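Local coordinates for protein glutathione S-transferase (Sphingobium chungbukense, PDB 6M1T) that binds glutathione and, as a bacterial beta-class glutathione S-transferase, probably catalyses its conjugation to electrophilic compounds in detoxification, at residues I95-F100 / E144-S149; V153-L158 / G179-R184. All coordinates share one frame; numbering follows the deposited sequence. Where two conformers were deposited one is given.

Contact 1. Residues I95-F100 / E144-S149; sequences ISRLSF and EHYAGS
R97 lays the aliphatic part of its side chain over one face of the Y146 ring, and this is where the packing is tight. The bend at chi2 (-46°) brings CD onto the ring beside CB and CG, and the second bend at chi3 (81°) swings the guanidinium back toward the helix and S96. R97 CG sits 4.2 Å from the centroid of the Y146 ring, a CH-pi contact over the face, while R97 CD slides further out to lie 3.5 Å from Y146 CZ. The two side chains cross at about a right angle, and the guanidinium plane is turned 61° from the ring. Past that bend, R97 NH1 reaches S96 OG of its own helix at 3.1 Å, nearly in the guanidinium plane, which fixes how the group is rotated. F100, one turn on from S96, closes the outer end of the tyrosine: its CD2 meets Y146 OH at 3.3 Å, obliquely. That hydroxyl is buried here with no partner in the model, and R97 NH2, 3.6 Å from Y146 OH, comes close without bonding it. In the all-helical C-terminal domain of the glutathione S-transferase fold, this contact ties helix 89-108 to the loop that leads from helix 119-139 into helix 153-162. The helix is also part of the dimer interface: S96 OG hydrogen-bonds T64 O of the second subunit, and the F100 side chain is about 6 Å from a bound glutathione. The other side of the contact is much slacker. A147 points its methyl at the helix yet stops 4.3 Å (CB) from R97 CG, so a single loose apolar touch is all it adds. Beyond A147 the loop turns away into solvent at G148 and S149.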
ATOM      1  N   ILE A  95       2.081  -6.474   7.316  1.00 15.34           N
ATOM      2  CA  ILE A  95       1.484  -5.233   6.744  1.00 17.97           C
ATOM      3  C   ILE A  95       2.495  -4.577   5.783  1.00 15.51           C
ATOM      4  O   ILE A  95       2.084  -4.030   4.686  1.00 13.17           O
ATOM      5  CB  ILE A  95       1.031  -4.332   7.893  1.00 19.06           C
ATOM      6  CG1 ILE A  95      -0.072  -5.002   8.712  1.00 20.38           C
ATOM      7  CG2 ILE A  95       0.589  -2.962   7.393  1.00 19.02           C
ATOM      8  CD1 ILE A  95      -0.405  -4.259   9.988  1.00 22.94           C
ATOM      9  N   SER A  96       3.774  -4.602   6.144  1.00 13.89           N
ATOM     10  CA  SER A  96       4.909  -4.107   5.323  1.00 14.47           C
ATOM     11  C   SER A  96       4.900  -4.832   3.984  1.00 15.06           C
ATOM     12  O   SER A  96       4.900  -4.172   2.895  1.00 12.64           O
ATOM     13  CB  SER A  96       6.243  -4.288   6.043  1.00 14.76           C
ATOM     14  OG  SER A  96       7.320  -3.805   5.265  1.00 14.95           O
ATOM     15  N   ARG A  97       4.850  -6.163   4.027  1.00 13.70           N
ATOM     16  CA  ARG A  97       4.868  -6.937   2.773  1.00 15.49           C
ATOM     17  C   ARG A  97       3.595  -6.601   1.966  1.00 12.01           C
ATOM     18  O   ARG A  97       3.709  -6.509   0.737  1.00 12.74           O
ATOM     19  CB  ARG A  97       5.088  -8.435   3.038  1.00 17.51           C
ATOM     20  CG  ARG A  97       6.523  -8.845   3.399  1.00 21.34           C
ATOM     21  CD  ARG A  97       7.662  -8.277   2.548  1.00 24.39           C
ATOM     22  NE  ARG A  97       7.992  -6.911   2.968  1.00 28.78           N
ATOM     23  CZ  ARG A  97       8.642  -5.976   2.252  1.00 29.80           C
ATOM     24  NH1 ARG A  97       8.812  -4.791   2.793  1.00 29.07           N
ATOM     25  NH2 ARG A  97       9.135  -6.200   1.045  1.00 30.98           N
ATOM     26  N   LEU A  98       2.426  -6.489   2.601  1.00 13.01           N
ATOM     27  CA  LEU A  98       1.180  -6.199   1.826  1.00 12.12           C
ATOM     28  C   LEU A  98       1.291  -4.807   1.188  1.00 13.45           C
ATOM     29  O   LEU A  98       0.824  -4.664   0.016  1.00 10.20           O
ATOM     30  CB  LEU A  98      -0.053  -6.333   2.718  1.00 13.56           C
ATOM     31  CG  LEU A  98      -0.285  -7.734   3.327  1.00 13.47           C
ATOM     32  CD1 LEU A  98      -1.475  -7.684   4.248  1.00 13.92           C
ATOM     33  CD2 LEU A  98      -0.457  -8.794   2.223  1.00 13.92           C
ATOM     34  N   SER A  99       1.862  -3.822   1.900  1.00 12.89           N
ATOM     35  CA  SER A  99       2.018  -2.423   1.391  1.00 13.89           C
ATOM     36  C   SER A  99       3.015  -2.441   0.228  1.00 11.71           C
ATOM     37  O   SER A  99       2.755  -1.786  -0.801  1.00  9.31           O
ATOM     38  CB  SER A  99       2.359  -1.362   2.487  1.00 16.65           C
ATOM     39  OG  SER A  99       2.824  -0.336   1.597  0.50 23.79           O
ATOM     40  N   PHE A 100       4.097  -3.224   0.312  1.00 10.29           N
ATOM     41  CA  PHE A 100       5.067  -3.316  -0.790  1.00 11.33           C
ATOM     42  C   PHE A 100       4.397  -3.927  -2.038  1.00 11.48           C
ATOM     43  O   PHE A 100       4.608  -3.439  -3.186  1.00 11.81           O
ATOM     44  CB  PHE A 100       6.280  -4.161  -0.399  1.00 11.48           C
ATOM     45  CG  PHE A 100       7.155  -4.443  -1.566  1.00 13.29           C
ATOM     46  CD1 PHE A 100       8.122  -3.542  -1.974  1.00 13.85           C
ATOM     47  CD2 PHE A 100       7.037  -5.649  -2.235  1.00 14.33           C
ATOM     48  CE1 PHE A 100       8.951  -3.824  -3.055  1.00 15.74           C
ATOM     49  CE2 PHE A 100       7.846  -5.921  -3.326  1.00 14.01           C
ATOM     50  CZ  PHE A 100       8.817  -5.024  -3.727  1.00 15.70           C
ATOM     51  N   GLU A 144      10.834 -20.259   2.901  1.00 48.74           N
ATOM     52  CA  GLU A 144       9.710 -20.930   2.190  1.00 48.72           C
ATOM     53  C   GLU A 144       8.591 -19.898   1.964  1.00 41.63           C
ATOM     54  O   GLU A 144       8.048 -19.859   0.851  1.00 45.15           O
ATOM     55  CB  GLU A 144       9.215 -22.160   2.958  1.00 52.01           C
ATOM     56  CG  GLU A 144       8.790 -23.292   2.029  1.00 55.00           C
ATOM     57  CD  GLU A 144       8.203 -24.520   2.702  1.00 60.02           C
ATOM     58  OE1 GLU A 144       8.539 -25.648   2.269  1.00 59.76           O
ATOM     59  OE2 GLU A 144       7.400 -24.347   3.649  1.00 58.12           O
ATOM     60  N   HIS A 145       8.301 -19.097   2.995  1.00 37.67           N
ATOM     61  CA  HIS A 145       7.167 -18.140   3.074  1.00 38.32           C
ATOM     62  C   HIS A 145       7.675 -16.694   2.956  1.00 35.29           C
ATOM     63  O   HIS A 145       8.762 -16.364   3.494  1.00 32.19           O
ATOM     64  CB  HIS A 145       6.411 -18.356   4.387  1.00 41.12           C
ATOM     65  CG  HIS A 145       6.148 -19.790   4.701  1.00 48.04           C
ATOM     66  ND1 HIS A 145       5.122 -20.504   4.107  1.00 51.78           N
ATOM     67  CD2 HIS A 145       6.760 -20.643   5.552  1.00 51.78           C
ATOM     68  CE1 HIS A 145       5.114 -21.733   4.582  1.00 50.00           C
ATOM     69  NE2 HIS A 145       6.108 -21.842   5.467  1.00 51.08           N
ATOM     70  N   TYR A 146       6.872 -15.834   2.329  1.00 30.64           N
ATOM     71  CA  TYR A 146       7.232 -14.428   2.035  1.00 29.94           C
ATOM     72  C   TYR A 146       7.257 -13.600   3.332  1.00 32.92           C
ATOM     73  O   TYR A 146       8.102 -12.711   3.417  1.00 34.25           O
ATOM     74  CB  TYR A 146       6.273 -13.896   0.961  1.00 30.57           C
ATOM     75  CG  TYR A 146       6.607 -12.521   0.453  1.00 29.49           C
ATOM     76  CD1 TYR A 146       7.887 -12.206   0.006  1.00 29.32           C
ATOM     77  CD2 TYR A 146       5.627 -11.552   0.378  1.00 27.31           C
ATOM     78  CE1 TYR A 146       8.210 -10.923  -0.411  1.00 31.93           C
ATOM     79  CE2 TYR A 146       5.920 -10.283  -0.085  1.00 29.15           C
ATOM     80  CZ  TYR A 146       7.208  -9.962  -0.475  1.00 30.66           C
ATOM     81  OH  TYR A 146       7.455  -8.701  -0.935  1.00 31.97           O
ATOM     82  N   ALA A 147       6.367 -13.861   4.299  1.00 37.82           N
ATOM     83  CA  ALA A 147       6.266 -13.140   5.600  1.00 40.81           C
ATOM     84  C   ALA A 147       6.219 -14.123   6.789  1.00 47.33           C
ATOM     85  O   ALA A 147       5.276 -14.973   6.873  1.00 42.54           O
ATOM     86  CB  ALA A 147       5.049 -12.233   5.604  1.00 43.15           C
ATOM     87  N   GLY A 148       7.191 -14.008   7.702  1.00 48.01           N
ATOM     88  CA  GLY A 148       7.230 -14.785   8.954  1.00 47.33           C
ATOM     89  C   GLY A 148       7.354 -16.281   8.703  1.00 47.62           C
ATOM     90  O   GLY A 148       7.986 -16.691   7.696  1.00 45.05           O
ATOM     91  N   SER A 149       6.733 -17.073   9.574  1.00 50.50           N
ATOM     92  CA  SER A 149       7.016 -18.518   9.760  1.00 50.74           C
ATOM     93  C   SER A 149       6.140 -19.398   8.850  1.00 49.91           C
ATOM     94  O   SER A 149       6.588 -20.509   8.511  1.00 50.26           O
ATOM     95  CB  SER A 149       6.850 -18.875  11.211  1.00 54.37           C
ATOM     96  OG  SER A 149       7.726 -19.929  11.560  1.00 57.54           O
TER

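Contact 2. Residues V153-L158 / G179-R184; sequences VADIYL and GAYCGR. With CYS (cysteine), chain D.
Y181 reaches across from helix 176-186 and puts its hydroxyl between D155 and L158, one turn apart on helix 153-162. CG lies anti to the backbone N (chi1 174°), which sends the ring straight at that helix. D155 comes in at the ring's edge, near its plane, and the two side chains cross at about a right angle with the carboxylate tilted 56° from the ring. Y181 OH donates to D155 OD1 over a short 2.6 Å, and OD1 accepts with its anti lone pair, the one facing away from OD2. The hydroxyl is tightly seated, with D155 CA only 3.0 Å from Y181 OH. L158 meets the tyrosine obliquely on the CE2 side, its CD2 3.7 Å from Y181 CE2. A phenylalanine here would keep the ring against L158 but would probably leave D155 OD1 without the tyrosine's donor, with the backbone N of Y146 still holding it. On the helix of Y181, C182 faces another way and is joined in a mixed disulfide to a cysteine molecule bound as ligand, C182 SG lying 2.1 Å from the ligand SG. D155 has a further task through its other oxygen: OD2 accepts from S152 N while S152 OG accepts from A154 N, an N-capping arrangement consistent with the N-capping box that starts this helix in the C-terminal domain of glutathione S-transferases.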
ATOM      1  N   VAL A 153      -1.575 -14.427   4.027  1.00 17.25           N
ATOM      2  CA  VAL A 153      -2.212 -13.609   2.953  1.00 15.04           C
ATOM      3  C   VAL A 153      -1.134 -12.924   2.102  1.00 15.48           C
ATOM      4  O   VAL A 153      -1.406 -12.635   0.932  1.00 14.05           O
ATOM      5  CB  VAL A 153      -3.230 -12.618   3.522  1.00 14.70           C
ATOM      6  CG1 VAL A 153      -4.468 -13.376   3.959  1.00 15.67           C
ATOM      7  CG2 VAL A 153      -2.662 -11.765   4.666  1.00 15.16           C
ATOM      8  N   ALA A 154       0.079 -12.718   2.616  1.00 14.81           N
ATOM      9  CA  ALA A 154       1.152 -12.078   1.823  1.00 16.06           C
ATOM     10  C   ALA A 154       1.600 -13.056   0.750  1.00 15.56           C
ATOM     11  O   ALA A 154       1.870 -12.608  -0.366  1.00 14.63           O
ATOM     12  CB  ALA A 154       2.299 -11.625   2.702  1.00 16.32           C
ATOM     13  N   ASP A 155       1.700 -14.355   1.059  1.00 16.49           N
ATOM     14  CA  ASP A 155       2.035 -15.376   0.023  1.00 14.15           C
ATOM     15  C   ASP A 155       0.880 -15.407  -1.004  1.00 12.32           C
ATOM     16  O   ASP A 155       1.109 -15.544  -2.196  1.00 11.51           O
ATOM     17  CB  ASP A 155       2.205 -16.780   0.629  1.00 16.08           C
ATOM     18  CG  ASP A 155       3.337 -16.890   1.650  1.00 16.03           C
ATOM     19  OD1 ASP A 155       4.476 -16.682   1.264  1.00 19.36           O
ATOM     20  OD2 ASP A 155       3.054 -17.119   2.816  1.00 18.32           O
ATOM     21  N   ILE A 156      -0.355 -15.381  -0.535  1.00 12.28           N
ATOM     22  CA  ILE A 156      -1.516 -15.439  -1.468  1.00 12.37           C
ATOM     23  C   ILE A 156      -1.419 -14.253  -2.443  1.00 12.04           C
ATOM     24  O   ILE A 156      -1.564 -14.414  -3.632  1.00 12.64           O
ATOM     25  CB  ILE A 156      -2.843 -15.446  -0.710  1.00 13.40           C
ATOM     26  CG1 ILE A 156      -3.032 -16.719   0.142  1.00 11.83           C
ATOM     27  CG2 ILE A 156      -3.946 -15.283  -1.766  1.00 12.12           C
ATOM     28  CD1 ILE A 156      -4.269 -16.658   1.045  1.00 12.20           C
ATOM     29  N   TYR A 157      -1.185 -13.071  -1.921  1.00 12.91           N
ATOM     30  CA  TYR A 157      -1.148 -11.820  -2.725  1.00 11.69           C
ATOM     31  C   TYR A 157       0.014 -11.853  -3.728  1.00 10.89           C
ATOM     32  O   TYR A 157      -0.197 -11.614  -4.928  1.00 10.15           O
ATOM     33  CB  TYR A 157      -1.029 -10.685  -1.738  1.00 12.63           C
ATOM     34  CG  TYR A 157      -1.355  -9.306  -2.239  1.00 13.32           C
ATOM     35  CD1 TYR A 157      -2.163  -9.066  -3.342  1.00 15.07           C
ATOM     36  CD2 TYR A 157      -0.932  -8.230  -1.481  1.00 15.39           C
ATOM     37  CE1 TYR A 157      -2.464  -7.761  -3.731  1.00 17.00           C
ATOM     38  CE2 TYR A 157      -1.251  -6.933  -1.829  1.00 14.56           C
ATOM     39  CZ  TYR A 157      -2.027  -6.696  -2.945  1.00 17.27           C
ATOM     40  OH  TYR A 157      -2.275  -5.387  -3.285  1.00 17.62           O
ATOM     41  N   LEU A 158       1.214 -12.264  -3.270  1.00 10.94           N
ATOM     42  CA  LEU A 158       2.399 -12.361  -4.151  1.00 10.86           C
ATOM     43  C   LEU A 158       2.105 -13.390  -5.230  1.00 10.87           C
ATOM     44  O   LEU A 158       2.355 -13.085  -6.405  1.00 12.67           O
ATOM     45  CB  LEU A 158       3.658 -12.737  -3.365  1.00 11.60           C
ATOM     46  CG  LEU A 158       4.923 -12.960  -4.193  1.00 11.91           C
ATOM     47  CD1 LEU A 158       5.247 -11.739  -5.070  1.00 12.88           C
ATOM     48  CD2 LEU A 158       6.090 -13.315  -3.266  1.00 11.81           C
ATOM     49  N   GLY A 179       9.284 -19.745  -9.344  1.00 28.69           N
ATOM     50  CA  GLY A 179       8.725 -20.970  -9.954  1.00 26.71           C
ATOM     51  C   GLY A 179       8.334 -22.012  -8.919  1.00 27.68           C
ATOM     52  O   GLY A 179       7.163 -22.445  -8.901  1.00 28.74           O
ATOM     53  N   ALA A 180       9.266 -22.438  -8.075  1.00 29.40           N
ATOM     54  CA  ALA A 180       9.019 -23.489  -7.056  1.00 28.09           C
ATOM     55  C   ALA A 180       7.967 -23.011  -6.045  1.00 25.78           C
ATOM     56  O   ALA A 180       7.134 -23.813  -5.579  1.00 22.04           O
ATOM     57  CB  ALA A 180      10.317 -23.823  -6.364  1.00 29.83           C
ATOM     58  N   TYR A 181       8.091 -21.750  -5.629  1.00 23.04           N
ATOM     59  CA  TYR A 181       7.186 -21.082  -4.664  1.00 22.39           C
ATOM     60  C   TYR A 181       5.766 -21.192  -5.222  1.00 20.53           C
ATOM     61  O   TYR A 181       4.886 -21.599  -4.454  1.00 19.63           O
ATOM     62  CB  TYR A 181       7.677 -19.647  -4.431  1.00 20.43           C
ATOM     63  CG  TYR A 181       6.822 -18.743  -3.591  1.00 20.39           C
ATOM     64  CD1 TYR A 181       6.872 -18.818  -2.217  1.00 22.25           C
ATOM     65  CD2 TYR A 181       6.003 -17.785  -4.182  1.00 20.91           C
ATOM     66  CE1 TYR A 181       6.125 -17.973  -1.425  1.00 22.94           C
ATOM     67  CE2 TYR A 181       5.272 -16.905  -3.405  1.00 19.21           C
ATOM     68  CZ  TYR A 181       5.322 -17.012  -2.033  1.00 20.97           C
ATOM     69  OH  TYR A 181       4.631 -16.169  -1.231  1.00 20.47           O
ATOM     70  N   CYS A 182       5.583 -20.901  -6.504  1.00 21.31           N
ATOM     71  CA  CYS A 182       4.243 -20.868  -7.163  1.00 23.11           C
ATOM     72  C   CYS A 182       3.769 -22.316  -7.308  1.00 24.86           C
ATOM     73  O   CYS A 182       2.629 -22.635  -6.924  1.00 23.26           O
ATOM     74  CB  CYS A 182       4.283 -20.236  -8.548  1.00 23.52           C
ATOM     75  SG  CYS A 182       4.406 -18.423  -8.509  1.00 25.91           S
ATOM     76  N   GLY A 183       4.682 -23.172  -7.763  1.00 24.24           N
ATOM     77  CA  GLY A 183       4.545 -24.641  -7.690  1.00 23.58           C
ATOM     78  C   GLY A 183       3.926 -25.149  -6.408  1.00 24.21           C
ATOM     79  O   GLY A 183       2.898 -25.842  -6.504  1.00 28.07           O
ATOM     80  N   ARG A 184       4.529 -24.868  -5.253  1.00 25.34           N
ATOM     81  CA  ARG A 184       4.026 -25.342  -3.941  1.00 28.06           C
ATOM     82  C   ARG A 184       2.647 -24.728  -3.688  1.00 27.44           C
ATOM     83  O   ARG A 184       1.730 -25.442  -3.274  1.00 25.65           O
ATOM     84  CB  ARG A 184       5.004 -25.002  -2.815  1.00 30.75           C
ATOM     85  CG  ARG A 184       6.348 -25.714  -2.946  1.00 37.92           C
ATOM     86  CD  ARG A 184       7.273 -25.530  -1.759  1.00 40.81           C
ATOM     87  NE  ARG A 184       7.453 -24.150  -1.308  1.00 43.01           N
ATOM     88  CZ  ARG A 184       8.356 -23.287  -1.778  1.00 43.60           C
ATOM     89  NH1 ARG A 184       9.166 -23.624  -2.764  1.00 41.03           N
ATOM     90  NH2 ARG A 184       8.432 -22.072  -1.266  1.00 44.96           N
TER
HETATM   91  N   CYS D 302       3.931 -19.651 -13.667  1.00 48.78           N
HETATM   92  CA  CYS D 302       4.899 -19.585 -12.529  1.00 46.41           C
HETATM   93  C   CYS D 302       4.980 -20.952 -11.832  1.00 45.24           C
HETATM   94  O   CYS D 302       3.903 -21.572 -11.638  1.00 50.36           O
HETATM   95  CB  CYS D 302       4.499 -18.471 -11.565  1.00 39.19           C
HETATM   96  SG  CYS D 302       5.633 -18.212 -10.168  1.00 38.65           S

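Contact 2 lies deep in the helical domain, all its touching residues buried, whereas contact 1 is only partly buried and runs from the dimer interface out to solvent. They share no segment, yet both pack around helix 153-162: contact 2 directly, contact 1 through the loop just before it, with Y146 also touching L158 and Y181. Each turns on a tyrosine, but the chemistry differs: apolar packing on a ring face at the partly buried edge, against a polar anchor in the core. D155 joins the two, since the same oxygen holds both the loop and helix 176-186, and a weak hydrogen bond from R184 NH2 to E144 O adds a second link.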